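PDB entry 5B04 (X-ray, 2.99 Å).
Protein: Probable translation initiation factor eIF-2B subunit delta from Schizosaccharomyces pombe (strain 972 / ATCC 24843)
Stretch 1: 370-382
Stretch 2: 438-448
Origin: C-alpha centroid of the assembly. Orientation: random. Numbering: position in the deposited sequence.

Stretch 1 (370-382) VPVIACCESYKFT
Stretch 2 (438-448) RLITVCVCEMG

Two parallel strands, 372-375 and 442-445, lie side by side with their axes 4.6 Å apart at closest approach and their N-to-C directions 26° apart. In register, Ile 373 pairs with Val 442 (CA to CA 5.2 Å), Ala 374 with Cys 443 (4.7 Å) and Cys 375 with Val 444 (4.7 Å).

Val 372 (phi/psi -103/113, chi1 t) covers the most surface and opens the ladder. Its N donates to Thr 441 OG1 (3.1 Å; Thr 441 chi1 m), so a side chain serves as acceptor where the ladder begins. Its O receives both Thr 441 N (2.9 Å) and Val 442 N (3.3 Å), while its CB rests 3.2 Å from Leu 439 O and its CG1 4.2 Å from Ile 440 CG1.

Ala 374 (-91/123) continues the parallel pattern, bonding to residues before and after its partner: Ala 374 N to Val 442 O, 2.9 Å, and Val 444 N to Ala 374 O, 2.6 Å and nearly straight at 173°. Its methyl lies on the same face as Cys 443, with CB 4.4 Å from Ile 440 CG2.

Val 444 (-104/104, chi1 t) shares the other face with Ile 373 (m, t), Cys 375 (m) and Val 442 (p). Val 444 CG2 meets Ile 373 CG2 at 3.7 Å, and Ile 373 CG1 meets Val 442 CG1 at 3.8 Å. Cys 376 N closes the ladder on Val 444 O (3.2 Å).

Beyond it, a type I turn from Cys 445 to Gly 448 carries Glu 446 (chi1 p, chi2 m), whose carboxylate reaches the 3-10 segment 378-380. Ser 378 (-64/-35, chi1 p) donates through N to Glu 446 OE1 (3.0 Å) and through OG to Glu 446 OE2, very short at 2.4 Å. Phe 381 (chi1 m) meets Cys 445 obliquely, CZ to CB 4.2 Å.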

# COMPACT_ATOMS: atom_id res chain seq x y z
N VAL G 370 15.23 -17.07 -3.50
CA VAL G 370 14.99 -18.27 -4.30
C VAL G 370 14.36 -17.91 -5.65
O VAL G 370 13.36 -17.18 -5.70
CB VAL G 370 14.07 -19.26 -3.56
CG1 VAL G 370 13.89 -20.53 -4.37
CG2 VAL G 370 14.63 -19.57 -2.18
N PRO G 371 14.95 -18.41 -6.74
CA PRO G 371 14.42 -18.18 -8.09
C PRO G 371 13.00 -18.69 -8.27
O PRO G 371 12.69 -19.82 -7.88
CB PRO G 371 15.39 -18.97 -8.98
CG PRO G 371 16.65 -19.03 -8.20
CD PRO G 371 16.23 -19.14 -6.77
N VAL G 372 12.14 -17.86 -8.85
CA VAL G 372 10.77 -18.25 -9.15
C VAL G 372 10.64 -18.55 -10.64
O VAL G 372 10.77 -17.66 -11.48
CB VAL G 372 9.76 -17.17 -8.75
CG1 VAL G 372 8.37 -17.53 -9.25
CG2 VAL G 372 9.77 -16.97 -7.25
N ILE G 373 10.40 -19.82 -10.97
CA ILE G 373 10.38 -20.27 -12.35
C ILE G 373 8.97 -20.63 -12.82
O ILE G 373 8.41 -21.63 -12.39
CB ILE G 373 11.31 -21.48 -12.55
CG1 ILE G 373 12.72 -21.14 -12.08
CG2 ILE G 373 11.31 -21.91 -14.01
CD1 ILE G 373 13.69 -22.30 -12.14
N ALA G 374 8.42 -19.80 -13.70
CA ALA G 374 7.08 -20.03 -14.23
C ALA G 374 7.12 -20.86 -15.50
O ALA G 374 7.78 -20.50 -16.47
CB ALA G 374 6.38 -18.70 -14.48
N CYS G 375 6.41 -21.98 -15.49
CA CYS G 375 6.34 -22.87 -16.65
C CYS G 375 4.95 -22.82 -17.28
O CYS G 375 4.00 -23.38 -16.75
CB CYS G 375 6.69 -24.30 -16.26
SG CYS G 375 8.33 -24.49 -15.53
N CYS G 376 4.85 -22.15 -18.43
CA CYS G 376 3.56 -21.97 -19.08
C CYS G 376 3.66 -22.11 -20.59
O CYS G 376 4.56 -21.55 -21.22
CB CYS G 376 2.98 -20.59 -18.73
SG CYS G 376 1.30 -20.31 -19.32
N GLU G 377 2.74 -22.88 -21.17
CA GLU G 377 2.65 -23.01 -22.62
C GLU G 377 2.23 -21.68 -23.23
O GLU G 377 1.52 -20.90 -22.60
CB GLU G 377 1.67 -24.12 -23.00
CG GLU G 377 2.15 -25.54 -22.68
CD GLU G 377 1.98 -25.93 -21.22
OE1 GLU G 377 2.06 -27.13 -20.92
OE2 GLU G 377 1.76 -25.03 -20.38
N SER G 378 2.67 -21.42 -24.46
CA SER G 378 2.46 -20.13 -25.10
C SER G 378 0.99 -19.80 -25.34
O SER G 378 0.59 -18.65 -25.25
CB SER G 378 3.22 -20.06 -26.43
OG SER G 378 2.75 -21.06 -27.33
N TYR G 379 0.20 -20.82 -25.65
CA TYR G 379 -1.20 -20.61 -26.00
C TYR G 379 -2.03 -20.18 -24.80
O TYR G 379 -3.20 -19.81 -24.94
CB TYR G 379 -1.80 -21.87 -26.62
CG TYR G 379 -2.23 -22.92 -25.62
CD1 TYR G 379 -1.29 -23.67 -24.93
CD2 TYR G 379 -3.57 -23.16 -25.37
CE1 TYR G 379 -1.68 -24.63 -24.01
CE2 TYR G 379 -3.97 -24.12 -24.46
CZ TYR G 379 -3.02 -24.85 -23.78
OH TYR G 379 -3.42 -25.80 -22.87
N LYS G 380 -1.43 -20.23 -23.61
CA LYS G 380 -2.11 -19.80 -22.40
C LYS G 380 -1.75 -18.35 -22.06
O LYS G 380 -2.13 -17.84 -21.00
CB LYS G 380 -1.77 -20.73 -21.23
CG LYS G 380 -2.36 -22.12 -21.38
CD LYS G 380 -2.23 -22.93 -20.10
CE LYS G 380 -0.78 -23.24 -19.78
NZ LYS G 380 -0.65 -24.20 -18.64
N PHE G 381 -1.02 -17.70 -22.95
CA PHE G 381 -0.75 -16.27 -22.82
C PHE G 381 -2.03 -15.52 -23.15
O PHE G 381 -2.83 -15.98 -23.97
CB PHE G 381 0.39 -15.81 -23.74
CG PHE G 381 1.75 -16.32 -23.34
CD1 PHE G 381 1.91 -17.32 -22.40
CD2 PHE G 381 2.89 -15.77 -23.92
CE1 PHE G 381 3.17 -17.78 -22.05
CE2 PHE G 381 4.15 -16.22 -23.57
CZ PHE G 381 4.29 -17.23 -22.63
N THR G 382 -2.25 -14.37 -22.52
CA THR G 382 -3.46 -13.60 -22.77
C THR G 382 -3.17 -12.11 -22.92
O THR G 382 -2.16 -11.61 -22.43
CB THR G 382 -4.49 -13.80 -21.64
OG1 THR G 382 -5.73 -13.17 -22.01
CG2 THR G 382 -3.99 -13.19 -20.34
N ARG G 438 7.52 -8.66 -10.90
CA ARG G 438 8.77 -8.49 -10.17
C ARG G 438 9.10 -9.69 -9.29
O ARG G 438 10.22 -9.81 -8.79
CB ARG G 438 8.72 -7.22 -9.32
CG ARG G 438 7.43 -7.04 -8.54
CD ARG G 438 7.60 -6.01 -7.43
NE ARG G 438 6.32 -5.61 -6.84
CZ ARG G 438 6.20 -4.92 -5.71
NH1 ARG G 438 7.29 -4.56 -5.04
NH2 ARG G 438 5.00 -4.60 -5.25
N LEU G 439 8.14 -10.58 -9.10
CA LEU G 439 8.34 -11.76 -8.27
C LEU G 439 8.62 -13.01 -9.09
O LEU G 439 8.99 -14.04 -8.55
CB LEU G 439 7.13 -11.98 -7.36
CG LEU G 439 6.92 -10.91 -6.29
CD1 LEU G 439 5.76 -11.26 -5.37
CD2 LEU G 439 8.20 -10.70 -5.49
N ILE G 440 8.44 -12.91 -10.41
CA ILE G 440 8.79 -14.00 -11.30
C ILE G 440 10.19 -13.78 -11.86
O ILE G 440 10.48 -12.75 -12.46
CB ILE G 440 7.79 -14.15 -12.47
CG1 ILE G 440 6.53 -14.89 -12.02
CG2 ILE G 440 8.42 -14.91 -13.63
CD1 ILE G 440 5.55 -14.03 -11.25
N THR G 441 11.07 -14.76 -11.64
CA THR G 441 12.45 -14.67 -12.10
C THR G 441 12.55 -14.94 -13.59
O THR G 441 13.18 -14.18 -14.33
CB THR G 441 13.36 -15.65 -11.34
OG1 THR G 441 13.48 -15.24 -9.97
CG2 THR G 441 14.75 -15.69 -11.97
N VAL G 442 11.93 -16.02 -14.04
CA VAL G 442 12.00 -16.43 -15.44
C VAL G 442 10.71 -17.14 -15.86
O VAL G 442 10.08 -17.84 -15.07
CB VAL G 442 13.22 -17.35 -15.69
CG1 VAL G 442 13.11 -18.62 -14.85
CG2 VAL G 442 13.36 -17.68 -17.17
N CYS G 443 10.31 -16.93 -17.11
CA CYS G 443 9.18 -17.64 -17.68
C CYS G 443 9.66 -18.67 -18.70
O CYS G 443 10.31 -18.33 -19.68
CB CYS G 443 8.20 -16.67 -18.35
SG CYS G 443 6.81 -17.48 -19.18
N VAL G 444 9.35 -19.94 -18.45
CA VAL G 444 9.78 -21.01 -19.33
C VAL G 444 8.63 -21.51 -20.21
O VAL G 444 7.75 -22.23 -19.75
CB VAL G 444 10.35 -22.20 -18.54
CG1 VAL G 444 10.76 -23.33 -19.49
CG2 VAL G 444 11.54 -21.75 -17.71
N CYS G 445 8.66 -21.11 -21.48
CA CYS G 445 7.70 -21.61 -22.46
C CYS G 445 8.44 -22.40 -23.54
O CYS G 445 9.62 -22.72 -23.37
CB CYS G 445 6.91 -20.45 -23.08
SG CYS G 445 7.93 -19.16 -23.82
N GLU G 446 7.75 -22.72 -24.63
CA GLU G 446 8.38 -23.46 -25.71
C GLU G 446 9.23 -22.54 -26.59
O GLU G 446 9.93 -23.00 -27.49
CB GLU G 446 7.34 -24.20 -26.56
CG GLU G 446 6.42 -23.29 -27.37
CD GLU G 446 5.19 -22.87 -26.60
OE1 GLU G 446 5.33 -22.38 -25.46
OE2 GLU G 446 4.07 -23.05 -27.13
N MET G 447 9.15 -21.24 -26.32
CA MET G 447 10.01 -20.28 -27.00
C MET G 447 11.34 -20.19 -26.25
O MET G 447 12.29 -19.56 -26.72
CB MET G 447 9.35 -18.90 -27.08
CG MET G 447 7.87 -18.94 -27.40
SD MET G 447 7.47 -19.93 -28.85
CE MET G 447 5.73 -19.58 -29.03
N GLY G 448 11.40 -20.82 -25.08
CA GLY G 448 12.60 -20.84 -24.28
C GLY G 448 12.45 -20.08 -22.97
O GLY G 448 11.33 -19.76 -22.55